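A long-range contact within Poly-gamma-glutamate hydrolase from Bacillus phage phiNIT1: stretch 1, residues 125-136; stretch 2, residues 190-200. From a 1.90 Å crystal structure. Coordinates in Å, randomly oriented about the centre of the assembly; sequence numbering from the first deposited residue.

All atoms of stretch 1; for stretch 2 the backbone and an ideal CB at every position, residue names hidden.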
# COMPACT_ATOMS: atom_id res chain seq x y z
N LEU A 125 15.63 -8.31 22.16
CA LEU A 125 15.88 -6.85 22.10
C LEU A 125 14.63 -6.01 22.30
O LEU A 125 14.65 -5.04 23.05
CB LEU A 125 16.63 -6.50 20.81
CG LEU A 125 18.07 -7.05 20.91
CD1 LEU A 125 18.82 -7.08 19.57
CD2 LEU A 125 18.87 -6.25 21.95
N ILE A 126 13.54 -6.42 21.66
CA ILE A 126 12.24 -5.73 21.77
C ILE A 126 11.69 -5.84 23.19
O ILE A 126 11.04 -4.93 23.70
CB ILE A 126 11.25 -6.31 20.73
CG1 ILE A 126 11.71 -5.91 19.34
CG2 ILE A 126 9.82 -5.83 20.99
CD1 ILE A 126 10.97 -6.56 18.15
N VAL A 127 11.97 -6.97 23.81
CA VAL A 127 11.51 -7.27 25.14
C VAL A 127 12.24 -6.29 26.03
O VAL A 127 11.63 -5.54 26.76
CB VAL A 127 11.83 -8.77 25.42
CG1 VAL A 127 12.35 -9.03 26.84
CG2 VAL A 127 10.60 -9.64 25.05
N SER A 128 13.54 -6.23 25.83
CA SER A 128 14.41 -5.43 26.66
C SER A 128 14.17 -3.93 26.50
O SER A 128 14.22 -3.21 27.50
CB SER A 128 15.85 -5.83 26.43
OG SER A 128 16.73 -5.02 27.16
N LYS A 129 13.86 -3.46 25.29
CA LYS A 129 13.51 -2.04 25.09
C LYS A 129 12.17 -1.67 25.70
O LYS A 129 12.03 -0.63 26.36
CB LYS A 129 13.51 -1.63 23.61
CG LYS A 129 14.85 -1.63 22.85
CD LYS A 129 16.01 -1.15 23.71
CE LYS A 129 17.17 -0.64 22.86
NZ LYS A 129 18.29 -0.38 23.78
N LEU A 130 11.18 -2.53 25.53
CA LEU A 130 9.87 -2.19 26.06
C LEU A 130 9.96 -1.98 27.57
O LEU A 130 9.54 -0.93 28.09
CB LEU A 130 8.81 -3.24 25.69
CG LEU A 130 8.52 -3.39 24.20
CD1 LEU A 130 7.68 -4.61 24.04
CD2 LEU A 130 7.84 -2.13 23.60
N ASN A 131 10.57 -2.95 28.26
CA ASN A 131 10.81 -2.83 29.69
C ASN A 131 11.47 -1.53 30.08
O ASN A 131 11.15 -0.94 31.10
CB ASN A 131 11.70 -3.96 30.20
CG ASN A 131 11.06 -5.32 30.08
OD1 ASN A 131 11.74 -6.32 30.28
ND2 ASN A 131 9.77 -5.38 29.75
N SER A 132 12.44 -1.09 29.29
CA SER A 132 13.25 0.05 29.70
C SER A 132 12.45 1.32 29.52
O SER A 132 12.88 2.38 29.98
CB SER A 132 14.53 0.13 28.88
OG SER A 132 14.24 0.75 27.63
N LYS A 133 11.32 1.23 28.82
CA LYS A 133 10.35 2.32 28.75
C LYS A 133 9.24 2.07 29.77
O LYS A 133 8.20 2.74 29.75
CB LYS A 133 9.76 2.49 27.34
CG LYS A 133 10.79 2.66 26.20
CD LYS A 133 11.54 3.97 26.29
CE LYS A 133 11.45 4.70 24.96
NZ LYS A 133 12.70 5.42 24.60
N GLY A 134 9.45 1.10 30.65
CA GLY A 134 8.48 0.82 31.72
C GLY A 134 7.25 0.11 31.20
O GLY A 134 6.18 0.19 31.82
N ILE A 135 7.39 -0.56 30.06
CA ILE A 135 6.28 -1.24 29.40
C ILE A 135 6.46 -2.73 29.61
O ILE A 135 7.51 -3.29 29.29
CB ILE A 135 6.22 -0.93 27.89
CG1 ILE A 135 5.83 0.53 27.68
CG2 ILE A 135 5.21 -1.84 27.19
CD1 ILE A 135 6.52 1.18 26.50
N ALA A 136 5.42 -3.34 30.17
CA ALA A 136 5.38 -4.74 30.52
C ALA A 136 5.59 -5.57 29.27
O ALA A 136 4.92 -5.36 28.26
CB ALA A 136 4.05 -5.07 31.16
N UNK A 190 1.14 8.94 25.68
CA UNK A 190 2.60 8.89 25.78
C UNK A 190 3.08 7.44 25.76
O UNK A 190 4.06 7.16 25.10
CB UNK A 190 3.08 9.59 27.05
N UNK A 191 2.35 6.54 26.41
CA UNK A 191 2.67 5.11 26.38
C UNK A 191 2.71 4.58 24.95
O UNK A 191 3.65 3.88 24.60
CB UNK A 191 1.65 4.32 27.20
N UNK A 192 1.72 4.95 24.13
CA UNK A 192 1.78 4.65 22.69
C UNK A 192 3.11 5.02 22.07
O UNK A 192 3.79 4.18 21.47
CB UNK A 192 0.66 5.38 21.95
N UNK A 193 3.49 6.29 22.21
CA UNK A 193 4.76 6.82 21.64
C UNK A 193 6.01 6.07 22.13
O UNK A 193 6.88 5.68 21.32
CB UNK A 193 4.90 8.30 21.99
N UNK A 194 6.11 5.88 23.44
CA UNK A 194 7.19 5.08 24.04
C UNK A 194 7.25 3.64 23.50
O UNK A 194 8.34 3.06 23.30
CB UNK A 194 7.01 5.04 25.56
N UNK A 195 6.08 3.04 23.28
CA UNK A 195 6.02 1.66 22.79
C UNK A 195 6.65 1.67 21.40
O UNK A 195 7.63 0.96 21.15
CB UNK A 195 4.59 1.12 22.76
N UNK A 196 6.13 2.51 20.51
CA UNK A 196 6.64 2.57 19.17
C UNK A 196 8.16 2.90 19.09
O UNK A 196 8.88 2.29 18.29
CB UNK A 196 5.84 3.61 18.39
N UNK A 197 8.64 3.79 19.96
CA UNK A 197 10.07 4.14 20.05
C UNK A 197 10.91 2.95 20.52
O UNK A 197 12.01 2.71 20.01
CB UNK A 197 10.27 5.32 21.00
N UNK A 198 10.39 2.20 21.48
CA UNK A 198 11.05 0.95 21.91
C UNK A 198 11.34 0.00 20.75
O UNK A 198 12.40 -0.58 20.69
CB UNK A 198 10.18 0.23 22.94
N UNK A 199 10.40 -0.13 19.84
CA UNK A 199 10.55 -1.00 18.69
C UNK A 199 11.64 -0.45 17.76
O UNK A 199 12.50 -1.21 17.24
CB UNK A 199 9.22 -1.14 17.95
N UNK A 200 11.62 0.87 17.56
CA UNK A 200 12.64 1.49 16.68
C UNK A 200 14.06 1.28 17.26
O UNK A 200 14.99 0.93 16.54
CB UNK A 200 12.36 2.98 16.51

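Stretch 2 is one helix throughout, running at 144° to helix 125-132, with the axes 8.3 Å apart at closest. Such proximity asks for small residues where the backbones nearly meet, and apolar ones beside them.

Position 190 has nothing of stretch 1 near its CB, so this contact leaves the choice open; it is Gln-190. Position 191 points sideways, with no atom within 5.5 Å of its ideal CB, but a longer chain could bend back to the flank of Ile-135. Several flexible residues would serve. The deposited Glu-191 brings its CG to 4.3 Å from Ile-135 CG1, using its aliphatic part here, while its carboxylate is bonded elsewhere in the structure. Positions 192 and 193 offer stretch 1 nothing: the first points away, the second is out of reach. They are Phe-192 and Leu-193, and their reasons lie outside this contact.

Position 194 points toward stretch 1, its ideal CB 4.0 Å from Ile-135 CD1 and 4.2 Å from Lys-133 CB. Next to this apolar floor lies the loop, with the carbonyl of Lys-133, so a modest apolar or a short polar residue would fit. Asp-194 is found. Its CB rests 4.0 Å from Ile-135 CD1, and one water bridges the stretches, donating to OD2 of Asp-194 (3.1 Å) and to O of Lys-133 (3.2 Å).

At 195 the CB points sideways, 4.2 Å from Ile-135 CD1 and 4.7 Å from Leu-130 CD2. Two aliphatic side chains border the space, which would suit a large apolar or aromatic residue. Tyr-195, with chi1 in t, lays a ring face under Leu-130: CD2 of Leu-130 stands 3.8 Å from the centroid of the Tyr-195 ring, only 5° off its normal, a CH-pi contact. Ile-135 CG2 comes within 3.7 Å of Tyr-195 CD2. The hydroxyl finds its hydrogen bond elsewhere.

Position 196 points away, and is Ala-196. Position 197 points sideways, with its ideal CB 4.2 Å from Lys-133 CE; the lysine's charge makes an acidic residue plausible, although a neutral polar one could also sit here. Glu-197 packs its CG 3.3 Å from Lys-133 NZ, yet OE2 of Glu-197 stays 4.4 Å from that NZ, beyond a salt bridge.

Position 198 is the tightest. The CA of 198 lies 5.0 Å from Lys-129 CA. Its ideal CB is already 3.4 Å from Leu-130 CD2 and 3.9 Å from Lys-129 CB. Glycine or alanine is the natural reading, and Ala-198 fills it, its methyl against Leu-130 CD2 while its carbonyl O lies 3.3 Å from Lys-129 CB.

At 199 the CB points sideways with nothing close, but Ile-126 and Leu-130 offer methyls to a chain that reaches back. A branched or long aliphatic would suit. Ile-199, m at both chi angles, sends CD1 to 3.6 Å from Ile-126 CG2 and 3.8 Å from Leu-130 CD2. Position 200 points away; Lys-200 instead pairs within its own helix, its NZ in a 3.1 Å salt bridge with OE2 of Glu-197.

Stretch 2 190-200: QEFLDYAEAIK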
# COMPACT_ATOMS: atom_id res chain seq x y z
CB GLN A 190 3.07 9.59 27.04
CG GLN A 190 4.24 8.95 27.77
CD GLN A 190 4.52 9.72 29.05
OE1 GLN A 190 4.06 9.34 30.12
NE2 GLN A 190 5.21 10.86 28.92
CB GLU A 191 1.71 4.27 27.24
CG GLU A 191 2.21 2.83 27.53
CD GLU A 191 1.78 2.31 28.89
OE1 GLU A 191 2.10 2.94 29.92
OE2 GLU A 191 1.13 1.25 28.94
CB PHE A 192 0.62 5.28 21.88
CG PHE A 192 0.72 5.02 20.40
CD1 PHE A 192 0.26 3.83 19.85
CD2 PHE A 192 1.30 5.98 19.56
CE1 PHE A 192 0.37 3.58 18.47
CE2 PHE A 192 1.42 5.75 18.18
CZ PHE A 192 0.95 4.56 17.62
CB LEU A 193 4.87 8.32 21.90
CG LEU A 193 3.70 9.23 21.43
CD1 LEU A 193 3.90 10.67 21.83
CD2 LEU A 193 3.48 9.16 19.92
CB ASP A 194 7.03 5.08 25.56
CG ASP A 194 7.27 6.45 26.20
OD1 ASP A 194 7.88 7.33 25.57
OD2 ASP A 194 6.87 6.66 27.37
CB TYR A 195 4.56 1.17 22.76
CG TYR A 195 4.38 -0.34 22.74
CD1 TYR A 195 4.65 -1.08 21.59
CD2 TYR A 195 3.91 -1.01 23.85
CE1 TYR A 195 4.49 -2.44 21.55
CE2 TYR A 195 3.73 -2.40 23.83
CZ TYR A 195 4.02 -3.10 22.67
OH TYR A 195 3.85 -4.46 22.61
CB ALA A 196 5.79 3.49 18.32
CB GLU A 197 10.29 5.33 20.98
CG GLU A 197 11.76 5.58 21.40
CD GLU A 197 12.61 6.25 20.29
OE1 GLU A 197 12.04 6.70 19.28
OE2 GLU A 197 13.85 6.28 20.42
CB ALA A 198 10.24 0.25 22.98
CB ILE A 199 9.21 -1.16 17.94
CG1 ILE A 199 8.08 -1.55 18.92
CG2 ILE A 199 9.37 -2.12 16.76
CD1 ILE A 199 8.39 -2.72 19.85
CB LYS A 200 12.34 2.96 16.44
CG LYS A 200 13.36 3.69 15.54
CD LYS A 200 13.23 5.20 15.61
CE LYS A 200 13.40 5.81 17.00
NZ LYS A 200 14.81 6.03 17.51
O HOH W 1 5.55 4.41 28.99
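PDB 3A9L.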